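Putative cytochrome P450 120 (Synechocystis sp., PDB 2VE3) binds retinoic acid together with a heme and probably works as a cytochrome P450 monooxygenase. Local coordinates at residues Pro353-Asp358 and Pro378-Pro383; Pro364-Phe367 and Gly371-Thr374. All blocks are in the same frame, centred on the assembly; numbering follows the deposited sequence.

Contact 1: residues Pro353-Asp358 and Pro378-Pro383. With HEM (protoporphyrin IX containing Fe), chain C.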
ATOM      1  N   PRO A 353      21.628  -1.211   6.639  1.00 27.13           N
ATOM      2  CA  PRO A 353      22.617  -0.117   6.687  1.00 27.18           C
ATOM      3  C   PRO A 353      23.637  -0.105   5.550  1.00 27.33           C
ATOM      4  O   PRO A 353      24.232   0.936   5.288  1.00 27.55           O
ATOM      5  CB  PRO A 353      23.291  -0.297   8.050  1.00 26.89           C
ATOM      6  CG  PRO A 353      23.098  -1.741   8.399  1.00 27.50           C
ATOM      7  CD  PRO A 353      21.821  -2.189   7.732  1.00 27.18           C
ATOM      8  N   ASP A 354      23.820  -1.239   4.877  1.00 27.72           N
ATOM      9  CA  ASP A 354      24.664  -1.314   3.676  1.00 28.06           C
ATOM     10  C   ASP A 354      23.983  -0.649   2.492  1.00 27.92           C
ATOM     11  O   ASP A 354      24.615   0.073   1.711  1.00 28.62           O
ATOM     12  CB  ASP A 354      24.965  -2.774   3.312  1.00 28.46           C
ATOM     13  CG  ASP A 354      25.729  -3.513   4.394  1.00 29.76           C
ATOM     14  OD1 ASP A 354      26.437  -2.864   5.186  1.00 31.63           O
ATOM     15  OD2 ASP A 354      25.630  -4.758   4.439  1.00 32.28           O
ATOM     16  N   LEU A 355      22.689  -0.925   2.350  1.00 27.13           N
ATOM     17  CA  LEU A 355      21.835  -0.256   1.377  1.00 26.12           C
ATOM     18  C   LEU A 355      21.560   1.208   1.728  1.00 25.58           C
ATOM     19  O   LEU A 355      21.575   2.082   0.862  1.00 25.55           O
ATOM     20  CB  LEU A 355      20.511  -1.027   1.282  1.00 26.22           C
ATOM     21  CG  LEU A 355      20.153  -1.851   0.040  1.00 25.97           C
ATOM     22  CD1 LEU A 355      21.378  -2.324  -0.757  1.00 21.17           C
ATOM     23  CD2 LEU A 355      19.208  -3.017   0.399  1.00 25.62           C
ATOM     24  N   TYR A 356      21.301   1.467   3.003  1.00 25.19           N
ATOM     25  CA  TYR A 356      20.914   2.796   3.473  1.00 25.41           C
ATOM     26  C   TYR A 356      21.755   3.231   4.672  1.00 25.74           C
ATOM     27  O   TYR A 356      21.360   3.017   5.815  1.00 25.81           O
ATOM     28  CB  TYR A 356      19.404   2.835   3.792  1.00 24.61           C
ATOM     29  CG  TYR A 356      18.569   2.455   2.596  1.00 24.30           C
ATOM     30  CD1 TYR A 356      18.452   3.323   1.501  1.00 23.56           C
ATOM     31  CD2 TYR A 356      17.961   1.204   2.518  1.00 23.38           C
ATOM     32  CE1 TYR A 356      17.713   2.968   0.388  1.00 23.42           C
ATOM     33  CE2 TYR A 356      17.221   0.832   1.403  1.00 22.28           C
ATOM     34  CZ  TYR A 356      17.096   1.720   0.351  1.00 23.42           C
ATOM     35  OH  TYR A 356      16.365   1.378  -0.739  1.00 22.66           O
ATOM     36  N   PRO A 357      22.931   3.825   4.409  1.00 26.34           N
ATOM     37  CA  PRO A 357      23.807   4.311   5.485  1.00 26.86           C
ATOM     38  C   PRO A 357      23.069   5.249   6.445  1.00 27.31           C
ATOM     39  O   PRO A 357      22.455   6.218   5.994  1.00 27.95           O
ATOM     40  CB  PRO A 357      24.908   5.055   4.721  1.00 26.94           C
ATOM     41  CG  PRO A 357      24.960   4.377   3.397  1.00 26.68           C
ATOM     42  CD  PRO A 357      23.519   4.068   3.075  1.00 26.24           C
ATOM     43  N   ASP A 358      23.134   4.948   7.746  1.00 27.62           N
ATOM     44  CA  ASP A 358      22.285   5.569   8.782  1.00 27.59           C
ATOM     45  C   ASP A 358      20.822   5.383   8.408  1.00 26.88           C
ATOM     46  O   ASP A 358      20.139   6.360   8.076  1.00 26.59           O
ATOM     47  CB  ASP A 358      22.579   7.064   8.959  1.00 28.01           C
ATOM     48  CG  ASP A 358      23.925   7.329   9.585  1.00 29.97           C
ATOM     49  OD1 ASP A 358      24.393   6.485  10.388  1.00 30.88           O
ATOM     50  OD2 ASP A 358      24.509   8.402   9.273  1.00 33.45           O
ATOM     51  N   PRO A 378      20.255  -3.833  -7.803  1.00 30.10           N
ATOM     52  CA  PRO A 378      18.821  -3.933  -8.087  1.00 29.22           C
ATOM     53  C   PRO A 378      18.032  -4.468  -6.896  1.00 28.12           C
ATOM     54  O   PRO A 378      18.561  -5.254  -6.111  1.00 27.70           O
ATOM     55  CB  PRO A 378      18.761  -4.939  -9.244  1.00 29.53           C
ATOM     56  CG  PRO A 378      20.098  -4.806  -9.921  1.00 30.36           C
ATOM     57  CD  PRO A 378      21.073  -4.546  -8.807  1.00 29.97           C
ATOM     58  N   PHE A 379      16.783  -4.024  -6.764  1.00 27.14           N
ATOM     59  CA  PHE A 379      15.843  -4.547  -5.737  1.00 26.27           C
ATOM     60  C   PHE A 379      16.178  -4.108  -4.313  1.00 25.10           C
ATOM     61  O   PHE A 379      15.865  -4.802  -3.337  1.00 24.71           O
ATOM     62  CB  PHE A 379      15.688  -6.077  -5.831  1.00 26.71           C
ATOM     63  CG  PHE A 379      15.189  -6.559  -7.171  1.00 27.24           C
ATOM     64  CD1 PHE A 379      13.892  -6.267  -7.594  1.00 28.66           C
ATOM     65  CD2 PHE A 379      16.016  -7.301  -8.011  1.00 28.88           C
ATOM     66  CE1 PHE A 379      13.422  -6.709  -8.838  1.00 28.08           C
ATOM     67  CE2 PHE A 379      15.554  -7.759  -9.264  1.00 29.15           C
ATOM     68  CZ  PHE A 379      14.256  -7.457  -9.670  1.00 28.46           C
ATOM     69  N   ALA A 380      16.780  -2.926  -4.222  1.00 23.69           N
ATOM     70  CA  ALA A 380      17.207  -2.327  -2.966  1.00 22.63           C
ATOM     71  C   ALA A 380      16.128  -1.384  -2.385  1.00 21.70           C
ATOM     72  O   ALA A 380      15.986  -1.227  -1.163  1.00 21.64           O
ATOM     73  CB  ALA A 380      18.523  -1.578  -3.197  1.00 22.07           C
ATOM     74  N   HIS A 381      15.382  -0.754  -3.287  1.00 20.94           N
ATOM     75  CA  HIS A 381      14.260   0.106  -2.960  1.00 19.79           C
ATOM     76  C   HIS A 381      13.055  -0.597  -3.586  1.00 19.48           C
ATOM     77  O   HIS A 381      12.875  -0.596  -4.803  1.00 19.74           O
ATOM     78  CB  HIS A 381      14.509   1.487  -3.564  1.00 19.78           C
ATOM     79  CG  HIS A 381      13.456   2.507  -3.255  1.00 18.71           C
ATOM     80  ND1 HIS A 381      13.279   3.048  -2.000  1.00 17.28           N
ATOM     81  CD2 HIS A 381      12.564   3.132  -4.057  1.00 16.99           C
ATOM     82  CE1 HIS A 381      12.301   3.932  -2.035  1.00 15.14           C
ATOM     83  NE2 HIS A 381      11.855   4.006  -3.273  1.00 17.93           N
ATOM     84  N   VAL A 382      12.263  -1.256  -2.743  1.00 18.67           N
ATOM     85  CA  VAL A 382      11.124  -2.044  -3.198  1.00 17.14           C
ATOM     86  C   VAL A 382       9.793  -1.744  -2.470  1.00 16.35           C
ATOM     87  O   VAL A 382       9.125  -2.677  -2.007  1.00 16.16           O
ATOM     88  CB  VAL A 382      11.434  -3.562  -3.157  1.00 16.86           C
ATOM     89  CG1 VAL A 382      12.459  -3.936  -4.248  1.00 17.62           C
ATOM     90  CG2 VAL A 382      11.886  -4.021  -1.748  1.00 17.78           C
ATOM     91  N   PRO A 383       9.387  -0.460  -2.411  1.00 15.56           N
ATOM     92  CA  PRO A 383       8.130  -0.059  -1.752  1.00 15.68           C
ATOM     93  C   PRO A 383       6.890  -0.608  -2.504  1.00 15.15           C
ATOM     94  O   PRO A 383       5.840  -0.801  -1.902  1.00 14.25           O
ATOM     95  CB  PRO A 383       8.172   1.476  -1.813  1.00 14.99           C
ATOM     96  CG  PRO A 383       9.039   1.772  -3.038  1.00 16.81           C
ATOM     97  CD  PRO A 383      10.082   0.695  -3.028  1.00 15.83           C
TER
HETATM   98  CHA HEM C1444       0.555  -4.976  -5.355  1.00 15.28           C
HETATM   99  CHB HEM C1444       2.629  -1.635  -2.497  1.00 15.04           C
HETATM  100  CHC HEM C1444      -0.770   1.601  -3.778  1.00 14.33           C
HETATM  101  CHD HEM C1444      -3.150  -1.846  -6.170  1.00 15.48           C
HETATM  102  C1A HEM C1444       1.443  -4.368  -4.477  1.00 15.75           C
HETATM  103  C2A HEM C1444       2.629  -4.950  -3.875  1.00 16.53           C
HETATM  104  C3A HEM C1444       3.204  -4.010  -3.100  1.00 15.64           C
HETATM  105  C4A HEM C1444       2.389  -2.822  -3.167  1.00 14.57           C
HETATM  106  CMA HEM C1444       4.480  -4.136  -2.248  1.00 12.91           C
HETATM  107  CAA HEM C1444       3.155  -6.380  -4.143  1.00 17.66           C
HETATM  108  CBA HEM C1444       2.645  -7.399  -3.129  1.00 22.28           C
HETATM  109  CGA HEM C1444       3.086  -8.768  -3.603  1.00 23.09           C
HETATM  110  O1A HEM C1444       4.330  -8.994  -3.663  1.00 24.72           O
HETATM  111  O2A HEM C1444       2.204  -9.622  -3.916  1.00 20.81           O
HETATM  112  C1B HEM C1444       1.917  -0.458  -2.627  1.00 12.51           C
HETATM  113  C2B HEM C1444       2.272   0.838  -2.067  1.00 12.92           C
HETATM  114  C3B HEM C1444       1.333   1.736  -2.430  1.00 12.23           C
HETATM  115  C4B HEM C1444       0.359   1.030  -3.221  1.00 13.05           C
HETATM  116  CMB HEM C1444       3.535   1.098  -1.215  1.00 10.82           C
HETATM  117  CAB HEM C1444       1.221   3.255  -2.080  1.00 15.23           C
HETATM  118  CBB HEM C1444       2.283   4.069  -1.964  1.00 16.01           C
HETATM  119  C1C HEM C1444      -1.698   0.981  -4.581  1.00 13.00           C
HETATM  120  C2C HEM C1444      -2.827   1.610  -5.237  1.00 13.34           C
HETATM  121  C3C HEM C1444      -3.493   0.659  -5.905  1.00 14.01           C
HETATM  122  C4C HEM C1444      -2.802  -0.610  -5.669  1.00 14.88           C
HETATM  123  CMC HEM C1444      -3.154   3.128  -5.191  1.00 12.86           C
HETATM  124  CAC HEM C1444      -4.753   0.840  -6.800  1.00 15.51           C
HETATM  125  CBC HEM C1444      -5.977   1.083  -6.318  1.00 17.19           C
HETATM  126  C1D HEM C1444      -2.424  -3.017  -6.097  1.00 14.67           C
HETATM  127  C2D HEM C1444      -2.912  -4.296  -6.539  1.00 16.13           C
HETATM  128  C3D HEM C1444      -1.767  -5.283  -6.283  1.00 14.38           C
HETATM  129  C4D HEM C1444      -0.685  -4.487  -5.734  1.00 15.82           C
HETATM  130  CMD HEM C1444      -4.310  -4.600  -7.137  1.00 16.86           C
HETATM  131  CAD HEM C1444      -1.740  -6.802  -6.566  1.00 15.12           C
HETATM  132  CBD HEM C1444      -0.870  -7.039  -7.798  1.00 14.58           C
HETATM  133  CGD HEM C1444      -0.831  -8.508  -8.146  1.00 17.76           C
HETATM  134  O1D HEM C1444      -0.369  -8.818  -9.273  1.00 18.96           O
HETATM  135  O2D HEM C1444      -1.255  -9.378  -7.328  1.00 19.97           O
HETATM  136  NA  HEM C1444       1.331  -3.076  -4.022  1.00 14.51           N
HETATM  137  NB  HEM C1444       0.731  -0.307  -3.312  1.00 13.52           N
HETATM  138  NC  HEM C1444      -1.713  -0.377  -4.853  1.00 14.17           N
HETATM  139  ND  HEM C1444      -1.109  -3.159  -5.643  1.00 15.52           N
HETATM  140 FE   HEM C1444      -0.048  -1.606  -4.687  1.00 15.89          FE

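Contact 2: residues Pro364-Phe367 and Gly371-Thr374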
ATOM      1  N   PRO A 364      16.388  12.600   1.613  1.00 19.73           N
ATOM      2  CA  PRO A 364      16.079  12.684   0.190  1.00 20.35           C
ATOM      3  C   PRO A 364      17.290  12.640  -0.781  1.00 20.77           C
ATOM      4  O   PRO A 364      17.146  12.157  -1.909  1.00 20.39           O
ATOM      5  CB  PRO A 364      15.350  14.015   0.094  1.00 20.12           C
ATOM      6  CG  PRO A 364      14.636  14.107   1.398  1.00 19.96           C
ATOM      7  CD  PRO A 364      15.656  13.619   2.376  1.00 20.12           C
ATOM      8  N   GLU A 365      18.450  13.130  -0.335  1.00 21.51           N
ATOM      9  CA  GLU A 365      19.681  13.161  -1.134  1.00 22.19           C
ATOM     10  C   GLU A 365      20.201  11.781  -1.531  1.00 22.53           C
ATOM     11  O   GLU A 365      21.151  11.694  -2.283  1.00 23.45           O
ATOM     12  CB  GLU A 365      20.808  13.921  -0.407  1.00 22.02           C
ATOM     13  CG  GLU A 365      20.462  15.336   0.022  1.00 22.55           C
ATOM     14  CD  GLU A 365      20.186  16.256  -1.148  1.00 23.95           C
ATOM     15  OE1 GLU A 365      21.015  16.313  -2.078  1.00 26.29           O
ATOM     16  OE2 GLU A 365      19.140  16.929  -1.142  1.00 23.30           O
ATOM     17  N   ARG A 366      19.603  10.708  -1.011  1.00 23.13           N
ATOM     18  CA  ARG A 366      19.958   9.357  -1.435  1.00 23.11           C
ATOM     19  C   ARG A 366      19.484   9.126  -2.869  1.00 23.87           C
ATOM     20  O   ARG A 366      20.061   8.317  -3.596  1.00 24.14           O
ATOM     21  CB  ARG A 366      19.343   8.288  -0.514  1.00 23.18           C
ATOM     22  CG  ARG A 366      19.616   8.412   0.981  1.00 21.81           C
ATOM     23  CD  ARG A 366      18.767   7.367   1.746  1.00 22.70           C
ATOM     24  NE  ARG A 366      18.726   7.555   3.200  1.00 20.17           N
ATOM     25  CZ  ARG A 366      19.639   7.104   4.057  1.00 21.00           C
ATOM     26  NH1 ARG A 366      20.710   6.460   3.620  1.00 20.74           N
ATOM     27  NH2 ARG A 366      19.499   7.320   5.362  1.00 20.53           N
ATOM     28  N   PHE A 367      18.432   9.835  -3.268  1.00 24.44           N
ATOM     29  CA  PHE A 367      17.815   9.636  -4.584  1.00 25.84           C
ATOM     30  C   PHE A 367      18.202  10.718  -5.616  1.00 26.95           C
ATOM     31  O   PHE A 367      17.736  10.695  -6.766  1.00 27.31           O
ATOM     32  CB  PHE A 367      16.290   9.444  -4.438  1.00 24.98           C
ATOM     33  CG  PHE A 367      15.934   8.242  -3.603  1.00 24.93           C
ATOM     34  CD1 PHE A 367      15.843   6.978  -4.189  1.00 24.26           C
ATOM     35  CD2 PHE A 367      15.779   8.357  -2.224  1.00 24.08           C
ATOM     36  CE1 PHE A 367      15.570   5.863  -3.431  1.00 23.50           C
ATOM     37  CE2 PHE A 367      15.506   7.246  -1.456  1.00 23.97           C
ATOM     38  CZ  PHE A 367      15.403   5.986  -2.070  1.00 23.06           C
ATOM     39  N   GLY A 371      23.568   9.954  -5.838  1.00 37.06           N
ATOM     40  CA  GLY A 371      23.459   9.579  -4.433  1.00 36.90           C
ATOM     41  C   GLY A 371      23.547   8.088  -4.192  1.00 36.59           C
ATOM     42  O   GLY A 371      23.467   7.289  -5.126  1.00 36.02           O
ATOM     43  N   SER A 372      23.697   7.732  -2.918  1.00 36.60           N
ATOM     44  CA  SER A 372      23.938   6.355  -2.490  1.00 36.83           C
ATOM     45  C   SER A 372      22.942   5.318  -3.037  1.00 37.18           C
ATOM     46  O   SER A 372      23.326   4.180  -3.336  1.00 37.50           O
ATOM     47  CB  SER A 372      24.008   6.285  -0.959  1.00 36.49           C
ATOM     48  OG  SER A 372      22.947   7.011  -0.361  1.00 35.64           O
ATOM     49  N   ALA A 373      21.682   5.723  -3.176  1.00 37.49           N
ATOM     50  CA  ALA A 373      20.609   4.817  -3.572  1.00 38.33           C
ATOM     51  C   ALA A 373      20.516   4.569  -5.082  1.00 38.88           C
ATOM     52  O   ALA A 373      19.848   3.624  -5.517  1.00 38.93           O
ATOM     53  CB  ALA A 373      19.269   5.317  -3.027  1.00 38.37           C
ATOM     54  N   THR A 374      21.194   5.406  -5.868  1.00 39.36           N
ATOM     55  CA  THR A 374      21.150   5.342  -7.335  1.00 39.57           C
ATOM     56  C   THR A 374      22.039   4.247  -7.928  1.00 39.47           C
ATOM     57  O   THR A 374      21.678   3.619  -8.928  1.00 40.23           O
ATOM     58  CB  THR A 374      21.573   6.669  -7.964  1.00 39.67           C
ATOM     59  OG1 THR A 374      22.915   6.957  -7.561  1.00 39.98           O
ATOM     60  CG2 THR A 374      20.640   7.805  -7.522  1.00 40.01           C
TER
HETATM   61  O   HOH W   1      21.127   5.211   0.615  1.00 22.35           O

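Contact 1: residues Pro353-Asp358 and Pro378-Pro383
Y356 OH donates a hydrogen bond of 2.7 Å to A380 O. This bond ties two segments of the P450 meander, the irregular chain that leads from helix 346-349 to the cysteine-ligand loop under the heme. The hydroxyl does not meet the carbonyl head-on. It stands above the carbonyl plane, 56° out of it, with a C=O...O angle of 105°. A380 O in turn lies at the edge of the Y356 ring, near the ring plane, 3.5 Å from CE2. The tyrosine reaches it with CG anti to its own carbonyl carbon (chi1 -58°), which sends the ring across to 378-383. H381 CB comes up against the same hydroxyl, 3.4 Å from Y356 OH. A phenylalanine here lacks the hydroxyl, and A380 O would probably be left without this donor in a buried spot.

Beside this bond, L355 closes over A380. The methyl A380 CB sits against the fork of the leucine, 3.6 Å from L355 CG and 3.8 Å from L355 CD1, with CD2 almost as near. The pair makes a small apolar patch next to the polar link. Helix 302-314 backs the contact, since its R313 touches both Y356 and H381. On the heme side, P383 CD lies 3.6 Å above the plane of the H381 ring, over its centre. The same proline belongs to the heme pocket, where P383 O comes within 3.1 Å of the heme methyl carbon CMB.

Contact 2: residues Pro364-Phe367 and Gly371-Thr374
R366 O accepts a backbone hydrogen bond from A373 N at 3.1 Å. The bond is bent, with an N-H...O angle of 142°. It closes the short loop between the two segments. Within each segment a backbone bond shapes a turn: F367 N to P364 O, and T374 N to G371 O. G371 O is gripped a second time by T374 OG1, in the carbonyl plane; the 2.5 Å is unusually short and its exact value doubtful.

A water forms the second polar link. It accepts from R366 NH1 at 3.3 Å, in the plane of the guanidinium, and lies 2.7 Å from S372 OG. R366 is the second arginine of the P450 ERR triad, supplied by the meander; E310 and R313 of the ExxR motif in helix 302-314 are its other members. NE of R366 makes a salt bridge to E310, and backbone carbonyls, among them D358 O, take the terminal nitrogens. The side chain runs extended from CG to NE (chi2 173°, chi3 -168°), which leads the guanidinium away from 371-374, so that a water spans from NH1 to S372 OG.

The apolar contacts come from A373. Its methyl lies over one face of the F367 ring, a CH-pi contact with CB 4.0 Å from the centroid and displaced toward the rim. The same A373 CB is 3.9 Å from R366 CB. The backbones are close as well. G371 has no side chain, and the carbonyl oxygens of E365 and R366 take up the place where one would stand, with E365 O 3.8 Å from G371 CA.

Overall arrangement
Contact 2 is nested along the chain inside the loop closed by contact 1, and their centres lie about 10 Å apart. R366 joins them. Its NH2 is 2.9 Å from D358 O and its NH1 is 3.0 Å from P357 O, both probable hydrogen bonds, so this arginine of the triad also holds the 353-358 segment. The rings of F367 and H381 meet with planes at about 60° and make a second junction. Contact 1 is nearer the active site, since P383 lines the heme pocket. The H381 side chain is about 12 Å from that of C391, the probable axial ligand of the heme iron. The F367 side chain is about 13 Å from the heme.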